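Local coordinates for haloacid dehalogenase (Pseudomonas aeruginosa, PDB 3UMC), which probably removes the halogen from (S)-2-haloalkanoic acids by hydrolysis, as an L-2-haloacid dehalogenase of the haloacid dehalogenase-like superfamily, at residues Q66-A71 with Q83-L88; D135-A140 with L186-Q191. One frame throughout, in Å; residues are numbered along the deposited sequence.

Contact 1. Residues Q66-A71 with Q83-L88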
loop_
_atom_site.group_PDB
_atom_site.type_symbol
_atom_site.label_atom_id
_atom_site.label_comp_id
_atom_site.label_asym_id
_atom_site.label_seq_id
_atom_site.Cartn_x
_atom_site.Cartn_y
_atom_site.Cartn_z
ATOM N N GLN A 66 16.204 -12.079 18.303
ATOM C CA GLN A 66 16.178 -11.401 19.614
ATOM C C GLN A 66 17.128 -10.207 19.781
ATOM O O GLN A 66 16.947 -9.418 20.704
ATOM C CB GLN A 66 16.488 -12.421 20.709
ATOM C CG GLN A 66 15.514 -13.574 20.768
ATOM C CD GLN A 66 14.086 -13.108 20.938
ATOM O OE1 GLN A 66 13.166 -13.642 20.300
ATOM N NE2 GLN A 66 13.887 -12.089 21.796
ATOM N N GLN A 67 18.130 -10.094 18.915
ATOM C CA GLN A 67 19.316 -9.235 19.164
ATOM C C GLN A 67 19.033 -7.750 19.019
ATOM O O GLN A 67 19.676 -6.901 19.704
ATOM C CB GLN A 67 20.456 -9.612 18.208
ATOM C CG GLN A 67 21.763 -8.799 18.311
ATOM C CD GLN A 67 22.805 -9.343 19.317
ATOM O OE1 GLN A 67 22.639 -10.413 19.936
ATOM N NE2 GLN A 67 23.904 -8.593 19.459
ATOM N N TYR A 68 18.070 -7.432 18.145
ATOM C CA TYR A 68 17.796 -6.035 17.808
ATOM C C TYR A 68 16.847 -5.327 18.775
ATOM O O TYR A 68 16.731 -4.075 18.744
ATOM C CB TYR A 68 17.348 -5.912 16.334
ATOM C CG TYR A 68 16.023 -6.558 15.973
ATOM C CD1 TYR A 68 15.955 -7.613 15.049
ATOM C CD2 TYR A 68 14.834 -6.102 16.546
ATOM C CE1 TYR A 68 14.716 -8.185 14.703
ATOM C CE2 TYR A 68 13.614 -6.666 16.229
ATOM C CZ TYR A 68 13.549 -7.697 15.299
ATOM O OH TYR A 68 12.315 -8.192 15.028
ATOM N N LYS A 69 16.199 -6.103 19.650
ATOM C CA LYS A 69 15.175 -5.530 20.547
ATOM C C LYS A 69 15.703 -4.365 21.365
ATOM O O LYS A 69 15.252 -3.247 21.151
ATOM C CB LYS A 69 14.484 -6.579 21.425
ATOM C CG LYS A 69 12.972 -6.785 21.054
ATOM C CD LYS A 69 12.760 -7.430 19.694
ATOM C CE LYS A 69 13.016 -8.958 19.738
ATOM N NZ LYS A 69 11.885 -9.812 20.246
ATOM N N PRO A 70 16.673 -4.603 22.288
ATOM C CA PRO A 70 17.350 -3.441 22.944
ATOM C C PRO A 70 17.502 -2.228 22.011
ATOM O O PRO A 70 17.138 -1.122 22.405
ATOM C CB PRO A 70 18.726 -4.002 23.346
ATOM C CG PRO A 70 18.520 -5.560 23.421
ATOM C CD PRO A 70 17.123 -5.886 22.861
ATOM N N ALA A 71 17.994 -2.456 20.786
ATOM C CA ALA A 71 18.058 -1.406 19.729
ATOM C C ALA A 71 16.669 -0.938 19.148
ATOM O O ALA A 71 16.516 0.238 18.801
ATOM C CB ALA A 71 19.039 -1.836 18.595
ATOM N N GLN A 83 15.718 4.148 12.761
ATOM C CA GLN A 83 16.219 3.257 11.720
ATOM C C GLN A 83 15.091 2.280 11.389
ATOM O O GLN A 83 14.311 1.897 12.263
ATOM C CB GLN A 83 17.464 2.491 12.184
ATOM C CG GLN A 83 18.740 3.360 12.258
ATOM C CD GLN A 83 20.020 2.538 12.567
ATOM O OE1 GLN A 83 20.259 2.157 13.719
ATOM N NE2 GLN A 83 20.828 2.256 11.528
ATOM N N HIS A 84 14.993 1.903 10.131
ATOM C CA HIS A 84 13.969 0.957 9.764
ATOM C C HIS A 84 14.480 -0.472 9.947
ATOM O O HIS A 84 15.688 -0.680 10.197
ATOM C CB HIS A 84 13.359 1.243 8.372
ATOM C CG HIS A 84 14.314 1.210 7.222
ATOM N ND1 HIS A 84 15.246 0.214 7.049
ATOM C CD2 HIS A 84 14.425 2.028 6.141
ATOM C CE1 HIS A 84 15.918 0.441 5.931
ATOM N NE2 HIS A 84 15.436 1.535 5.361
ATOM N N LEU A 85 13.575 -1.452 9.809
ATOM C CA LEU A 85 13.891 -2.820 10.206
ATOM C C LEU A 85 15.029 -3.427 9.402
ATOM O O LEU A 85 15.835 -4.158 9.981
ATOM C CB LEU A 85 12.656 -3.717 10.171
ATOM C CG LEU A 85 12.811 -5.114 10.768
ATOM C CD1 LEU A 85 12.995 -4.993 12.262
ATOM C CD2 LEU A 85 11.599 -6.091 10.444
ATOM N N ASP A 86 15.110 -3.149 8.092
ATOM C CA ASP A 86 16.270 -3.580 7.285
ATOM C C ASP A 86 17.615 -3.132 7.891
ATOM O O ASP A 86 18.565 -3.912 7.951
ATOM C CB ASP A 86 16.164 -3.075 5.827
ATOM C CG ASP A 86 15.803 -4.190 4.817
ATOM O OD1 ASP A 86 16.158 -5.368 5.029
ATOM O OD2 ASP A 86 15.175 -3.870 3.771
ATOM N N GLN A 87 17.674 -1.902 8.398
ATOM C CA GLN A 87 18.903 -1.403 9.038
ATOM C C GLN A 87 19.180 -2.100 10.342
ATOM O O GLN A 87 20.342 -2.403 10.642
ATOM C CB GLN A 87 18.841 0.124 9.281
ATOM C CG GLN A 87 18.674 0.965 7.971
ATOM C CD GLN A 87 18.259 2.417 8.216
ATOM O OE1 GLN A 87 17.131 2.710 8.613
ATOM N NE2 GLN A 87 19.196 3.339 7.987
ATOM N N LEU A 88 18.138 -2.338 11.144
ATOM C CA LEU A 88 18.340 -3.033 12.405
ATOM C C LEU A 88 18.721 -4.476 12.141
ATOM O O LEU A 88 19.567 -5.030 12.854
ATOM C CB LEU A 88 17.134 -2.929 13.321
ATOM C CG LEU A 88 16.635 -1.524 13.748
ATOM C CD1 LEU A 88 15.304 -1.654 14.490
ATOM C CD2 LEU A 88 17.653 -0.686 14.607
#

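Contact 2. Residues D135-A140 with L186-Q191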
loop_
_atom_site.group_PDB
_atom_site.type_symbol
_atom_site.label_atom_id
_atom_site.label_comp_id
_atom_site.label_asym_id
_atom_site.label_seq_id
_atom_site.Cartn_x
_atom_site.Cartn_y
_atom_site.Cartn_z
ATOM N N ASP A 135 -14.465 -9.899 1.011
ATOM C CA ASP A 135 -15.325 -9.125 1.855
ATOM C C ASP A 135 -14.629 -7.954 2.587
ATOM O O ASP A 135 -15.312 -7.103 3.061
ATOM C CB ASP A 135 -16.056 -10.085 2.798
ATOM C CG ASP A 135 -17.039 -11.026 2.004
ATOM O OD1 ASP A 135 -17.920 -10.458 1.304
ATOM O OD2 ASP A 135 -16.844 -12.276 1.978
ATOM N N TYR A 136 -13.288 -7.882 2.569
ATOM C CA TYR A 136 -12.514 -6.984 3.452
ATOM C C TYR A 136 -11.302 -6.511 2.762
ATOM O O TYR A 136 -10.730 -7.224 1.909
ATOM C CB TYR A 136 -12.056 -7.685 4.735
ATOM C CG TYR A 136 -13.156 -8.370 5.478
ATOM C CD1 TYR A 136 -14.044 -7.642 6.251
ATOM C CD2 TYR A 136 -13.345 -9.746 5.360
ATOM C CE1 TYR A 136 -15.092 -8.259 6.909
ATOM C CE2 TYR A 136 -14.376 -10.379 6.017
ATOM C CZ TYR A 136 -15.262 -9.614 6.760
ATOM O OH TYR A 136 -16.283 -10.213 7.400
ATOM N N TRP A 137 -10.935 -5.275 3.038
ATOM C CA TRP A 137 -9.658 -4.799 2.635
ATOM C C TRP A 137 -8.641 -5.529 3.493
ATOM O O TRP A 137 -8.819 -5.685 4.709
ATOM C CB TRP A 137 -9.495 -3.286 2.923
ATOM C CG TRP A 137 -10.259 -2.390 2.017
ATOM C CD1 TRP A 137 -10.801 -2.707 0.806
ATOM C CD2 TRP A 137 -10.545 -1.009 2.232
ATOM N NE1 TRP A 137 -11.404 -1.598 0.261
ATOM C CE2 TRP A 137 -11.267 -0.549 1.124
ATOM C CE3 TRP A 137 -10.216 -0.105 3.230
ATOM C CZ2 TRP A 137 -11.704 0.767 1.011
ATOM C CZ3 TRP A 137 -10.686 1.196 3.133
ATOM C CH2 TRP A 137 -11.403 1.614 2.026
ATOM N N LEU A 138 -7.546 -5.870 2.895
ATOM C CA LEU A 138 -6.446 -6.527 3.621
ATOM C C LEU A 138 -5.241 -5.642 3.610
ATOM O O LEU A 138 -4.778 -5.203 2.540
ATOM C CB LEU A 138 -6.069 -7.885 2.988
ATOM C CG LEU A 138 -7.180 -8.872 2.635
ATOM C CD1 LEU A 138 -6.611 -10.220 2.095
ATOM C CD2 LEU A 138 -8.171 -9.075 3.831
ATOM N N ALA A 139 -4.683 -5.395 4.794
ATOM C CA ALA A 139 -3.451 -4.591 4.861
ATOM C C ALA A 139 -2.450 -5.143 5.855
ATOM O O ALA A 139 -2.814 -5.653 6.888
ATOM C CB ALA A 139 -3.825 -3.110 5.184
ATOM N N ALA A 140 -1.174 -5.091 5.485
ATOM C CA ALA A 140 -0.093 -5.465 6.315
ATOM C C ALA A 140 0.084 -4.399 7.367
ATOM O O ALA A 140 0.096 -3.213 7.053
ATOM C CB ALA A 140 1.268 -5.610 5.464
ATOM N N LEU A 186 -6.707 4.315 6.184
ATOM C CA LEU A 186 -7.837 3.577 5.632
ATOM C C LEU A 186 -9.136 4.387 5.722
ATOM O O LEU A 186 -10.163 3.967 5.214
ATOM C CB LEU A 186 -8.045 2.260 6.385
ATOM C CG LEU A 186 -6.908 1.215 6.196
ATOM C CD1 LEU A 186 -7.120 -0.052 7.082
ATOM C CD2 LEU A 186 -6.654 0.856 4.730
ATOM N N ASP A 187 -9.072 5.509 6.441
ATOM C CA ASP A 187 -10.193 6.400 6.653
ATOM C C ASP A 187 -11.320 5.644 7.339
ATOM O O ASP A 187 -12.466 5.712 6.915
ATOM C CB ASP A 187 -10.663 7.013 5.342
ATOM C CG ASP A 187 -11.489 8.395 5.559
ATOM O OD1 ASP A 187 -11.226 9.118 6.556
ATOM O OD2 ASP A 187 -12.374 8.723 4.722
ATOM N N LEU A 188 -10.969 4.887 8.388
ATOM C CA LEU A 188 -11.956 4.105 9.143
ATOM C C LEU A 188 -11.859 4.366 10.627
ATOM O O LEU A 188 -10.798 4.565 11.114
ATOM C CB LEU A 188 -11.786 2.618 8.870
ATOM C CG LEU A 188 -12.127 2.055 7.487
ATOM C CD1 LEU A 188 -11.561 0.561 7.448
ATOM C CD2 LEU A 188 -13.625 2.081 7.122
ATOM N N PRO A 189 -12.996 4.423 11.343
ATOM C CA PRO A 189 -12.850 4.398 12.784
ATOM C C PRO A 189 -12.286 3.028 13.192
ATOM O O PRO A 189 -12.558 2.060 12.519
ATOM C CB PRO A 189 -14.294 4.564 13.317
ATOM C CG PRO A 189 -15.200 4.077 12.176
ATOM C CD PRO A 189 -14.402 4.322 10.894
ATOM N N PRO A 190 -11.517 2.966 14.276
ATOM C CA PRO A 190 -10.927 1.764 14.867
ATOM C C PRO A 190 -11.920 0.613 15.018
ATOM O O PRO A 190 -11.598 -0.530 14.714
ATOM C CB PRO A 190 -10.456 2.248 16.207
ATOM C CG PRO A 190 -9.988 3.623 15.941
ATOM C CD PRO A 190 -11.028 4.179 14.958
ATOM N N GLN A 191 -13.140 0.907 15.424
ATOM C CA GLN A 191 -14.109 -0.132 15.628
ATOM C C GLN A 191 -14.498 -0.793 14.307
ATOM O O GLN A 191 -15.185 -1.812 14.315
ATOM C CB GLN A 191 -15.369 0.433 16.334
ATOM C CG GLN A 191 -15.096 1.018 17.736
ATOM C CD GLN A 191 -14.490 2.427 17.703
ATOM O OE1 GLN A 191 -14.512 3.143 16.645
ATOM N NE2 GLN A 191 -13.950 2.854 18.868
#

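Contact 1. Residues Q66-A71 with Q83-L88
H84 N donates to Q87 OE1 at 2.7 Å, with an N-H...O angle of 161°, and so secures the start of the helix whose L85 and L88 receive Y68. The same oxygen hangs above the centre of the H84 imidazole, while the return bond from Q87 N to H84 ND1 is weak; together the two residues form a capping box. Across the contact, Y68 CB lies 4.2 Å from L88 O and from L88 CB, and L88 O also accepts a hydrogen bond from S92 OG. With chi1 at 66° the Y68 ring is swung between the two arms of its own backbone, which lets it reach L85. L85 CD1 stands 4.1 Å from Y68 CZ, over one ring face and offset toward the rim; the two side chains run obliquely to one another. The contact thus fits the bend between helices 57-67 and 69-76 to the start of helix 85-99, in the helical cap characteristic of L-2-haloacid dehalogenases. H89, on the same helix, also meets the Y68 ring, with the planes at about 45°. At the other end A71 CB touches L88 CD2 more loosely, at 4.4 Å.

Contact 2. Residues D135-A140 with L186-Q191
The indole of W137 presses its six-membered rim against the backbone of L186, with W137 CZ3 3.5 Å from L186 O. The oxygen lies in the plane of the indole, at its edge, so the carbon-bound hydrogens of the rim face the carbonyl. Beside this meeting W137 CE3 lies 4.0 Å from L186 CD2, and the two side chains run antiparallel past one another. In W137, CG is anti to the carbonyl carbon (chi1 -73°), which carries the indole off the strand toward the loop. Packing slackens from here: L188 CD1 approaches W137 CZ3 obliquely at 4.4 Å, and A139 CB, two residues further along the strand, stays 4.9 Å from L186 CD1. The fold is the Rossmann-like core of haloacid dehalogenases. Strand 137-140 is bonded to strand 24-27 in the parallel sheet, and the loop joins helix 176-186 to strand 193-197 on the far side of 24-27. L186 and L188 therefore also pack on A24, and L186 on L26 as well. The helix ends in a Schellman motif, in which D187 takes a positive phi of 59° and turns the chain so that L188 points toward the strand. The contrast is plain along this turn: L186 is buried and closely fitted to the indole, whereas L188, with its looser approach, is partly exposed and follows directly on the solvent-exposed D187. The second subunit adds to the boundary: its D151 packs on W137 and its L150 on L186, while its R154 NH2 bonds to Y136 O.

Contact 1 belongs to the helical cap and contact 2 to the sheet-bearing core domain; their centres are 28 Å apart, their nearest atoms about 11 Å, and they share no helix or strand. Contact 1 is the more deeply buried and joins a helix junction to a helix start through aliphatic and aromatic carbons; its short capping bond lies within that helix start. Contact 2, only partly buried, fastens a strand of the sheet to the loop after helix 176-186, and adds a backbone carbonyl to its apolar partners. They do meet across the dimer: H84 of one subunit packs on D187 of the other, bringing the helix cap of contact 1 to the helix end of contact 2.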